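Local coordinates for protein SusD homolog (PDB 4F53) that probably binds mucin O-glycans at the cell surface, as a SusD-like outer-membrane lipoprotein with a TPR-like helical fold, at residues A[41-46]-A[93-98]; A[87-92]-A[478-483]; A[267-272]-A[390-395]; A[293-298]-A[315-320]. One frame throughout, in Å; residues are numbered along the deposited sequence.

Contact 1 of 4, residues A[41-46]-A[93-98]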
# COMPACT_ATOMS: atom_id res chain seq x y z
N PRO A 41 4.54 5.21 8.18
CA PRO A 41 5.18 6.34 8.88
C PRO A 41 4.46 7.67 8.86
O PRO A 41 3.91 8.09 7.85
CB PRO A 41 6.56 6.45 8.22
CG PRO A 41 6.50 5.56 7.01
CD PRO A 41 5.49 4.52 7.27
N GLU A 42 4.47 8.32 10.02
CA GLU A 42 3.86 9.61 10.28
C GLU A 42 4.77 10.78 9.85
O GLU A 42 4.23 11.79 9.36
CB GLU A 42 3.52 9.73 11.76
CG GLU A 42 2.80 11.02 12.09
CD GLU A 42 2.48 11.26 13.55
OE1 GLU A 42 2.18 10.27 14.26
OE2 GLU A 42 2.49 12.43 13.97
N GLN A 43 6.11 10.66 10.07
CA GLN A 43 7.08 11.70 9.73
C GLN A 43 6.82 12.15 8.29
O GLN A 43 6.94 11.33 7.36
CB GLN A 43 8.52 11.19 9.94
CG GLN A 43 9.58 12.30 10.02
CD GLN A 43 11.00 11.76 10.03
OE1 GLN A 43 11.23 10.56 10.11
NE2 GLN A 43 12.00 12.63 9.92
N GLU A 44 6.36 13.41 8.14
CA GLU A 44 5.95 14.01 6.88
C GLU A 44 7.02 13.98 5.79
O GLU A 44 6.65 13.75 4.65
CB GLU A 44 5.41 15.45 7.07
CG GLU A 44 6.42 16.43 7.65
CD GLU A 44 5.92 17.85 7.84
OE1 GLU A 44 4.80 18.03 8.37
OE2 GLU A 44 6.69 18.79 7.51
N ASN A 45 8.30 14.16 6.13
CA ASN A 45 9.38 14.16 5.15
C ASN A 45 9.85 12.73 4.81
O ASN A 45 10.78 12.57 4.03
CB ASN A 45 10.57 15.05 5.59
CG ASN A 45 11.10 14.78 6.98
OD1 ASN A 45 10.39 14.87 7.98
ND2 ASN A 45 12.40 14.55 7.07
N PHE A 46 9.23 11.71 5.40
CA PHE A 46 9.57 10.33 5.09
C PHE A 46 8.37 9.74 4.36
O PHE A 46 8.51 9.21 3.26
CB PHE A 46 9.95 9.51 6.34
CG PHE A 46 10.29 8.06 6.07
CD1 PHE A 46 11.12 7.70 5.00
CD2 PHE A 46 9.85 7.05 6.93
CE1 PHE A 46 11.44 6.36 4.76
CE2 PHE A 46 10.19 5.73 6.70
CZ PHE A 46 10.98 5.39 5.62
N TYR A 93 15.89 1.21 7.07
CA TYR A 93 16.93 0.54 7.87
C TYR A 93 17.46 1.46 8.98
O TYR A 93 17.57 1.01 10.11
CB TYR A 93 18.08 0.01 6.99
CG TYR A 93 17.69 -1.25 6.24
CD1 TYR A 93 16.92 -1.19 5.08
CD2 TYR A 93 18.07 -2.51 6.71
CE1 TYR A 93 16.54 -2.34 4.40
CE2 TYR A 93 17.70 -3.67 6.03
CZ TYR A 93 16.95 -3.58 4.87
OH TYR A 93 16.57 -4.72 4.22
N SER A 94 17.74 2.76 8.67
CA SER A 94 18.23 3.78 9.61
C SER A 94 17.24 4.08 10.72
O SER A 94 17.62 4.33 11.87
CB SER A 94 18.51 5.10 8.89
OG SER A 94 19.38 4.93 7.79
N LYS A 95 15.96 4.10 10.36
CA LYS A 95 14.90 4.44 11.30
C LYS A 95 14.42 3.25 12.12
O LYS A 95 14.01 3.45 13.26
CB LYS A 95 13.72 5.09 10.58
CG LYS A 95 14.06 6.46 10.00
CD LYS A 95 12.91 6.95 9.15
CE LYS A 95 13.29 8.15 8.32
NZ LYS A 95 13.37 9.37 9.15
N PHE A 96 14.45 2.02 11.55
CA PHE A 96 13.94 0.85 12.25
C PHE A 96 14.97 0.12 13.14
O PHE A 96 14.69 -0.11 14.33
CB PHE A 96 13.31 -0.18 11.26
CG PHE A 96 12.51 -1.26 11.96
CD1 PHE A 96 13.13 -2.42 12.42
CD2 PHE A 96 11.15 -1.08 12.22
CE1 PHE A 96 12.40 -3.38 13.14
CE2 PHE A 96 10.42 -2.04 12.92
CZ PHE A 96 11.05 -3.17 13.41
N TYR A 97 16.08 -0.32 12.54
CA TYR A 97 17.03 -1.23 13.19
C TYR A 97 17.76 -0.72 14.44
O TYR A 97 17.81 -1.53 15.38
CB TYR A 97 18.01 -1.83 12.19
CG TYR A 97 17.37 -3.01 11.47
CD1 TYR A 97 17.08 -4.19 12.15
CD2 TYR A 97 16.96 -2.91 10.15
CE1 TYR A 97 16.45 -5.26 11.51
CE2 TYR A 97 16.38 -3.99 9.48
CZ TYR A 97 16.11 -5.16 10.17
OH TYR A 97 15.49 -6.22 9.54
N PRO A 98 18.26 0.53 14.58
CA PRO A 98 18.90 0.90 15.85
C PRO A 98 17.95 0.71 17.06
O PRO A 98 18.37 0.11 18.04
CB PRO A 98 19.31 2.36 15.64
CG PRO A 98 19.46 2.49 14.17
CD PRO A 98 18.34 1.64 13.61

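Contact 2 of 4, residues A[87-92]-A[478-483]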
# COMPACT_ATOMS: atom_id res chain seq x y z
N ILE A 87 15.83 7.01 -0.29
CA ILE A 87 14.88 7.09 0.81
C ILE A 87 14.03 5.80 1.01
O ILE A 87 14.00 5.38 2.17
CB ILE A 87 14.01 8.38 0.68
CG1 ILE A 87 14.94 9.61 0.75
CG2 ILE A 87 12.92 8.47 1.81
CD1 ILE A 87 14.36 10.87 0.18
N PRO A 88 13.37 5.13 -0.01
CA PRO A 88 12.56 3.95 0.32
C PRO A 88 13.34 2.69 0.70
O PRO A 88 12.72 1.65 0.99
CB PRO A 88 11.76 3.70 -0.97
CG PRO A 88 11.90 4.95 -1.78
CD PRO A 88 13.25 5.46 -1.44
N PHE A 89 14.69 2.76 0.69
CA PHE A 89 15.53 1.63 1.05
C PHE A 89 16.24 1.94 2.37
O PHE A 89 15.82 1.45 3.41
CB PHE A 89 16.52 1.29 -0.08
CG PHE A 89 17.21 -0.06 0.03
CD1 PHE A 89 16.48 -1.23 0.25
CD2 PHE A 89 18.59 -0.17 -0.12
CE1 PHE A 89 17.12 -2.47 0.34
CE2 PHE A 89 19.22 -1.41 -0.05
CZ PHE A 89 18.49 -2.56 0.18
N ASN A 90 17.25 2.81 2.31
CA ASN A 90 18.13 3.22 3.41
C ASN A 90 17.41 3.79 4.61
O ASN A 90 17.79 3.45 5.73
CB ASN A 90 19.19 4.24 2.94
CG ASN A 90 20.24 3.64 2.04
OD1 ASN A 90 19.99 3.31 0.88
ND2 ASN A 90 21.46 3.50 2.55
N ASP A 91 16.40 4.66 4.41
CA ASP A 91 15.72 5.30 5.53
C ASP A 91 14.90 4.32 6.36
O ASP A 91 14.81 4.53 7.56
CB ASP A 91 14.87 6.49 5.07
CG ASP A 91 15.67 7.73 4.68
OD1 ASP A 91 16.86 7.59 4.28
OD2 ASP A 91 15.12 8.84 4.78
N PHE A 92 14.38 3.23 5.79
CA PHE A 92 13.69 2.23 6.61
C PHE A 92 14.67 1.52 7.55
O PHE A 92 14.34 1.32 8.72
CB PHE A 92 12.95 1.20 5.78
CG PHE A 92 11.57 1.65 5.37
CD1 PHE A 92 10.55 1.77 6.31
CD2 PHE A 92 11.28 1.92 4.04
CE1 PHE A 92 9.27 2.18 5.92
CE2 PHE A 92 10.00 2.31 3.65
CZ PHE A 92 9.01 2.45 4.60
N MSE A 478 11.65 -1.00 -7.39
CA MSE A 478 12.60 0.10 -7.38
C MSE A 478 13.98 -0.48 -7.55
O MSE A 478 14.23 -1.57 -7.01
CB MSE A 478 12.49 0.93 -6.08
CG MSE A 478 11.19 1.73 -5.99
SE MSE A 478 11.11 3.22 -7.23
CE MSE A 478 12.63 4.29 -6.61
N PRO A 479 14.88 0.20 -8.29
CA PRO A 479 16.26 -0.30 -8.39
C PRO A 479 17.03 0.00 -7.11
O PRO A 479 16.68 0.94 -6.39
CB PRO A 479 16.82 0.46 -9.59
CG PRO A 479 16.07 1.75 -9.62
CD PRO A 479 14.73 1.51 -8.97
N TYR A 480 18.06 -0.78 -6.80
CA TYR A 480 18.87 -0.55 -5.61
C TYR A 480 19.59 0.79 -5.68
O TYR A 480 20.08 1.14 -6.76
CB TYR A 480 19.91 -1.69 -5.40
CG TYR A 480 19.29 -3.04 -5.15
CD1 TYR A 480 18.40 -3.24 -4.09
CD2 TYR A 480 19.62 -4.15 -5.93
CE1 TYR A 480 17.83 -4.49 -3.85
CE2 TYR A 480 19.06 -5.40 -5.70
CZ TYR A 480 18.15 -5.56 -4.66
OH TYR A 480 17.58 -6.77 -4.41
N PRO A 481 19.67 1.56 -4.57
CA PRO A 481 20.42 2.84 -4.61
C PRO A 481 21.88 2.63 -5.07
O PRO A 481 22.53 1.66 -4.66
CB PRO A 481 20.34 3.34 -3.16
CG PRO A 481 19.13 2.67 -2.58
CD PRO A 481 19.12 1.30 -3.22
N THR A 482 22.38 3.56 -5.93
CA THR A 482 23.73 3.53 -6.51
C THR A 482 24.81 3.47 -5.41
O THR A 482 25.84 2.84 -5.60
CB THR A 482 23.94 4.73 -7.48
OG1 THR A 482 25.29 4.75 -7.94
CG2 THR A 482 23.57 6.09 -6.87
N ASP A 483 24.57 4.13 -4.25
CA ASP A 483 25.49 4.20 -3.11
C ASP A 483 25.72 2.85 -2.47
O ASP A 483 26.78 2.64 -1.87
CB ASP A 483 24.95 5.16 -2.02
CG ASP A 483 25.22 6.64 -2.25
OD1 ASP A 483 26.25 6.97 -2.88
OD2 ASP A 483 24.42 7.48 -1.75

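Contact 3 of 4, residues A[267-272]-A[390-395]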
# COMPACT_ATOMS: atom_id res chain seq x y z
N LEU A 267 -9.09 6.98 -9.60
CA LEU A 267 -9.95 6.81 -8.45
C LEU A 267 -11.31 7.49 -8.66
O LEU A 267 -12.33 6.87 -8.36
CB LEU A 267 -9.23 7.32 -7.18
CG LEU A 267 -9.73 6.88 -5.80
CD1 LEU A 267 -9.77 5.36 -5.65
CD2 LEU A 267 -8.85 7.45 -4.74
N THR A 268 -11.36 8.71 -9.22
CA THR A 268 -12.64 9.36 -9.48
C THR A 268 -13.36 8.68 -10.69
O THR A 268 -14.58 8.63 -10.69
CB THR A 268 -12.53 10.89 -9.62
OG1 THR A 268 -11.66 11.22 -10.70
CG2 THR A 268 -12.03 11.57 -8.31
N CYS A 269 -12.62 8.10 -11.66
CA CYS A 269 -13.25 7.39 -12.79
C CYS A 269 -14.08 6.19 -12.30
O CYS A 269 -15.23 6.04 -12.71
CB CYS A 269 -12.20 6.96 -13.81
SG CYS A 269 -11.69 8.29 -14.92
N TYR A 270 -13.50 5.34 -11.44
CA TYR A 270 -14.20 4.18 -10.89
C TYR A 270 -15.33 4.58 -9.96
O TYR A 270 -16.42 4.06 -10.07
CB TYR A 270 -13.23 3.26 -10.11
CG TYR A 270 -12.38 2.36 -10.99
CD1 TYR A 270 -12.88 1.16 -11.46
CD2 TYR A 270 -11.06 2.69 -11.29
CE1 TYR A 270 -12.10 0.32 -12.26
CE2 TYR A 270 -10.27 1.85 -12.08
CZ TYR A 270 -10.80 0.67 -12.57
OH TYR A 270 -10.05 -0.19 -13.31
N MSE A 271 -15.05 5.53 -9.05
CA MSE A 271 -16.00 5.91 -8.00
C MSE A 271 -17.15 6.72 -8.53
O MSE A 271 -18.25 6.54 -8.03
CB MSE A 271 -15.27 6.56 -6.83
CG MSE A 271 -14.36 5.54 -6.15
SE MSE A 271 -13.40 6.30 -4.67
CE MSE A 271 -14.82 6.35 -3.44
N ASN A 272 -16.95 7.51 -9.60
CA ASN A 272 -18.05 8.22 -10.28
C ASN A 272 -18.93 7.22 -11.03
O ASN A 272 -20.13 7.28 -10.89
CB ASN A 272 -17.53 9.31 -11.25
CG ASN A 272 -17.09 10.56 -10.53
OD1 ASN A 272 -17.48 10.81 -9.40
ND2 ASN A 272 -16.31 11.39 -11.16
N GLU A 390 -16.23 5.02 -17.53
CA GLU A 390 -16.17 5.83 -18.74
C GLU A 390 -14.78 6.46 -18.87
O GLU A 390 -13.98 6.43 -17.92
CB GLU A 390 -17.27 6.91 -18.70
CG GLU A 390 -18.52 6.43 -19.39
CD GLU A 390 -19.82 6.57 -18.62
OE1 GLU A 390 -20.12 7.70 -18.16
OE2 GLU A 390 -20.58 5.57 -18.56
N ALA A 391 -14.51 7.03 -20.04
CA ALA A 391 -13.26 7.71 -20.39
C ALA A 391 -13.00 8.92 -19.46
O ALA A 391 -13.95 9.58 -19.04
CB ALA A 391 -13.33 8.19 -21.84
N TYR A 392 -11.74 9.20 -19.17
CA TYR A 392 -11.41 10.37 -18.37
C TYR A 392 -11.35 11.61 -19.28
O TYR A 392 -10.57 11.66 -20.23
CB TYR A 392 -10.07 10.16 -17.63
CG TYR A 392 -9.56 11.40 -16.94
CD1 TYR A 392 -10.25 11.95 -15.86
CD2 TYR A 392 -8.39 12.02 -17.37
CE1 TYR A 392 -9.79 13.12 -15.23
CE2 TYR A 392 -7.92 13.17 -16.73
CZ TYR A 392 -8.63 13.72 -15.67
OH TYR A 392 -8.12 14.82 -15.03
N LYS A 393 -12.23 12.58 -19.02
CA LYS A 393 -12.26 13.84 -19.76
C LYS A 393 -11.57 14.89 -18.90
O LYS A 393 -12.11 15.24 -17.85
CB LYS A 393 -13.70 14.26 -20.11
CG LYS A 393 -14.41 13.34 -21.11
CD LYS A 393 -15.93 13.61 -21.18
CE LYS A 393 -16.35 14.72 -22.13
NZ LYS A 393 -17.82 14.95 -22.10
N ASP A 394 -10.33 15.34 -19.28
CA ASP A 394 -9.60 16.37 -18.53
C ASP A 394 -10.51 17.65 -18.39
O ASP A 394 -10.85 18.27 -19.39
CB ASP A 394 -8.24 16.71 -19.19
CG ASP A 394 -7.33 17.68 -18.42
OD1 ASP A 394 -7.83 18.39 -17.51
OD2 ASP A 394 -6.13 17.75 -18.76
N PRO A 395 -10.93 18.03 -17.15
CA PRO A 395 -11.83 19.21 -17.01
C PRO A 395 -11.19 20.55 -17.39
O PRO A 395 -11.90 21.55 -17.56
CB PRO A 395 -12.21 19.19 -15.53
CG PRO A 395 -11.10 18.43 -14.86
CD PRO A 395 -10.64 17.40 -15.84
O HOH W 1 -16.37 6.84 -15.07

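Contact 4 of 4, residues A[293-298]-A[315-320]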
# COMPACT_ATOMS: atom_id res chain seq x y z
N GLY A 293 -9.63 32.05 -10.28
CA GLY A 293 -10.11 33.39 -9.99
C GLY A 293 -11.41 33.64 -10.73
O GLY A 293 -11.66 34.75 -11.22
N ASN A 294 -12.23 32.58 -10.86
CA ASN A 294 -13.54 32.51 -11.53
C ASN A 294 -13.45 32.60 -13.05
O ASN A 294 -14.48 32.80 -13.70
CB ASN A 294 -14.53 33.53 -10.97
CG ASN A 294 -15.24 32.99 -9.77
OD1 ASN A 294 -14.83 33.21 -8.62
ND2 ASN A 294 -16.27 32.18 -10.01
N ALA A 295 -12.26 32.37 -13.64
CA ALA A 295 -12.10 32.35 -15.10
C ALA A 295 -12.57 30.99 -15.67
O ALA A 295 -12.89 30.90 -16.86
CB ALA A 295 -10.66 32.62 -15.49
N TYR A 296 -12.65 29.93 -14.81
CA TYR A 296 -13.09 28.58 -15.17
C TYR A 296 -14.57 28.59 -15.61
O TYR A 296 -15.43 29.08 -14.87
CB TYR A 296 -12.88 27.64 -13.98
CG TYR A 296 -13.35 26.22 -14.20
CD1 TYR A 296 -12.69 25.37 -15.09
CD2 TYR A 296 -14.41 25.70 -13.47
CE1 TYR A 296 -13.12 24.06 -15.30
CE2 TYR A 296 -14.81 24.37 -13.62
CZ TYR A 296 -14.17 23.56 -14.55
OH TYR A 296 -14.59 22.26 -14.73
N THR A 297 -14.85 28.03 -16.80
CA THR A 297 -16.20 28.03 -17.41
C THR A 297 -16.97 26.73 -17.21
O THR A 297 -18.17 26.68 -17.50
CB THR A 297 -16.13 28.37 -18.91
OG1 THR A 297 -15.53 27.28 -19.62
CG2 THR A 297 -15.38 29.66 -19.19
N GLY A 298 -16.29 25.69 -16.75
CA GLY A 298 -16.91 24.39 -16.53
C GLY A 298 -17.68 24.31 -15.22
O GLY A 298 -18.00 25.33 -14.60
N ASN A 315 -1.08 21.99 -16.30
CA ASN A 315 -1.96 23.13 -16.54
C ASN A 315 -1.95 23.95 -15.23
O ASN A 315 -1.91 23.33 -14.16
CB ASN A 315 -3.36 22.64 -16.91
CG ASN A 315 -3.53 22.27 -18.36
OD1 ASN A 315 -2.98 22.91 -19.26
ND2 ASN A 315 -4.37 21.28 -18.60
N SER A 316 -1.88 25.28 -15.30
CA SER A 316 -1.77 26.13 -14.08
C SER A 316 -2.94 25.99 -13.08
O SER A 316 -2.78 26.40 -11.93
CB SER A 316 -1.60 27.60 -14.44
OG SER A 316 -2.77 28.11 -15.07
N TRP A 317 -4.09 25.42 -13.49
CA TRP A 317 -5.24 25.26 -12.60
C TRP A 317 -5.36 23.85 -12.02
O TRP A 317 -6.36 23.56 -11.36
CB TRP A 317 -6.55 25.66 -13.30
CG TRP A 317 -6.61 27.08 -13.77
CD1 TRP A 317 -5.75 28.10 -13.45
CD2 TRP A 317 -7.58 27.65 -14.65
NE1 TRP A 317 -6.09 29.23 -14.13
CE2 TRP A 317 -7.23 29.00 -14.86
CE3 TRP A 317 -8.74 27.15 -15.28
CZ2 TRP A 317 -7.98 29.86 -15.67
CZ3 TRP A 317 -9.47 27.99 -16.10
CH2 TRP A 317 -9.10 29.33 -16.29
N SER A 318 -4.33 23.00 -12.21
CA SER A 318 -4.26 21.59 -11.75
C SER A 318 -4.59 21.36 -10.28
O SER A 318 -5.12 20.30 -9.94
CB SER A 318 -2.89 20.99 -12.04
OG SER A 318 -2.71 20.91 -13.44
N GLN A 319 -4.28 22.32 -9.39
CA GLN A 319 -4.55 22.12 -7.95
C GLN A 319 -6.05 22.32 -7.63
O GLN A 319 -6.47 21.99 -6.53
CB GLN A 319 -3.63 22.96 -7.07
CG GLN A 319 -2.14 22.60 -7.28
CD GLN A 319 -1.18 23.47 -6.51
OE1 GLN A 319 -1.53 24.52 -5.96
NE2 GLN A 319 0.06 23.03 -6.42
N GLY A 320 -6.84 22.71 -8.63
CA GLY A 320 -8.29 22.79 -8.53
C GLY A 320 -8.93 21.40 -8.56
O GLY A 320 -10.11 21.26 -8.27

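Contact 1 of 4, residues A[41-46]-A[93-98]
The ammonium group of Lys-95 donates to the side-chain oxygen of Gln-43, with NZ and OE1 2.6 Å apart. The donor reaches the oxygen at a C=O...N angle of 125° and lies 22° out of the carbonyl plane. Gln-43 has two conformers, so this bond is less certain, holding for one of them; in that conformer NE2 makes a weak bond to Asn-45 OD1. On its way to Gln-43 the lysine chain passes over one face of the Phe-46 ring. CE stands 3.7 Å above the ring plane, offset toward the rim, and makes a CH-pi contact, while CD lies 3.8 Å from Phe-46 CD2. A bend at the last torsion (chi4 -76°) turns NZ off the ring toward the amide, which leaves any cation-pi attraction long and at most weak. With Lys-95 replaced by an alanine, this ring face would probably lose its aliphatic cover and Gln-43 OE1 its charged donor. Gln-43 is the N-cap residue of helix 44-58, and the contact ties that helix start to the middle of helix 82-106, whose Phe-92 also meets Phe-46 edge-to-face.

Contact 2 of 4, residues A[87-92]-A[478-483]
Phe-89 carries most of this contact, meeting Pro-481 across it. With CG anti to the backbone N (chi1 -166°), its ring extends from helix 82-106 to the Pro-481 ring, and the two side chains cross at about a right angle. The closest approach is 3.5 Å, from Phe-89 CD2 to Pro-481 CD, and Phe-89 CB adds a contact of 3.9 Å to Pro-481 CG. The far end of the phenylalanine meets Tyr-480, Phe-89 CZ lying 4.3 Å from Tyr-480 CD1. These two rings are inclined at 48° with centroids 5.9 Å apart, an oblique pair. Tyr-131 of helix 110-131 packs on Phe-89 as well, and the hydroxyl of Tyr-480 is bonded to the backbone oxygen of Pro-133. Asn-90 follows, sliding past Pro-481 so that Asn-90 OD1 comes 3.6 Å from Pro-481 CG; its ND2 is held by Glu-484 of helix 482-487. No hydrogen bond links the segments themselves. Shape and aromatic-proline packing therefore join this late part of the chain to the early helix, probably at some cost: Asn-90 OD1 is buried against proline carbons and has no hydrogen-bonding partner in the model, while the amide nitrogen of the same side chain is satisfied.

Contact 3 of 4, residues A[267-272]-A[390-395]
Helix 265-273 and the irregular segment 390-395 approach most closely at Cys-269 and Tyr-392, whose CA atoms are 6.6 Å apart. The cysteine points at the loop, and its sulfur makes the side-chain contact: SG lies 3.7 Å from Tyr-392 CB and 4.0 Å from Tyr-392 CD1. This is a sulfur-aromatic contact of oblique geometry, with SG 5.2 Å from the ring centroid and 69° off the ring normal, so the sulfur sits well away from the space above the ring centre. Tyr-392 CG is anti to its own backbone N (chi1 172°), a setting that brings CD1 beside the sulfur. In fold terms, a long connection between helices 379-383 and 423-438 is here laid against one side of a helix, while Leu-267, Tyr-270 and Met-271 of that same helix pack on helix 423-438. Beside the sulfur, a water bridges the backbones: it donates to Cys-269 O at 2.7 Å and accepts from Glu-390 N at 3.1 Å. The carbonyl of Glu-390 is a looser neighbour of the sulfur, with O 4.2 Å from SG. Tyr-392 is itself tied to Gly-408 by backbone hydrogen bonding, and its hydroxyl makes a weak bond to Gly-304 O.

Contact 4 of 4, residues A[293-298]-A[315-320]
Trp-317 meets Ala-295 and Tyr-296 with the outer rim of its six-membered ring, and this rim is where the packing is close. CH2 lies 3.7 Å from Ala-295 CB, and the neighbouring CZ2 is 3.9 Å from that methyl. On the other side of CH2, CZ3 rests 3.8 Å from Tyr-296 CA and 4.0 Å from Tyr-296 CB. The indole thus presses on the backbone and CB of the tyrosine, and CZ3 comes to the edge of the phenol ring, near its plane, with no stacking between the two aromatics. A chi1 of 178° swings the phenol away from its own amide nitrogen and on toward Gly-298, whose N lies 3.5 Å above the centre of one ring face; the hydroxyl bonds to Glu-299 O.

Close as the rim atoms are, the contact lies at the surface: Ala-295 is exposed, no hydrogen bond passes between the segments, and together they bury only 128 Å². The bonds that shape each segment lie within it or in its surroundings. Gly-293 closes helix 288-291 in a Schellman motif, while a type I turn from Asn-315 to Ser-318 presents the tryptophan; there Asn-315 O accepts from both Ser-318 N and Ser-318 OG, the latter at 2.6 Å. Gln-402 accepts from the backbone N of Trp-317. Replacing Trp-317 by a serine would probably open a gap beside Ala-295 and leave the Tyr-296 backbone without its apolar cover. With no hydrogen bond between the segments, the direct contact rests on apolar packing at the surface.

In the fold
Contacts 1 and 2 are neighbours, their centres 13 Å apart, and both use helix 82-106; Phe-46 of contact 1 touches Ile-87, Asp-91 and Phe-92 of contact 2. Their segments alternate along the chain, and contact 2 spans 385 residues, bringing a late segment back to an early helix. Contacts 3 and 4 form a second pair, 18 Å between centres, touching where Pro-395 O meets the Tyr-296 ring. Contact 4 is nested in the loop closed by contact 3, and both lie inside that closed by contact 2. Centres of the two pairs' contacts lie 34 to 37 Å apart: the first pair packs on helix 82-106; the second sets loops against helix 265-273 and against each other.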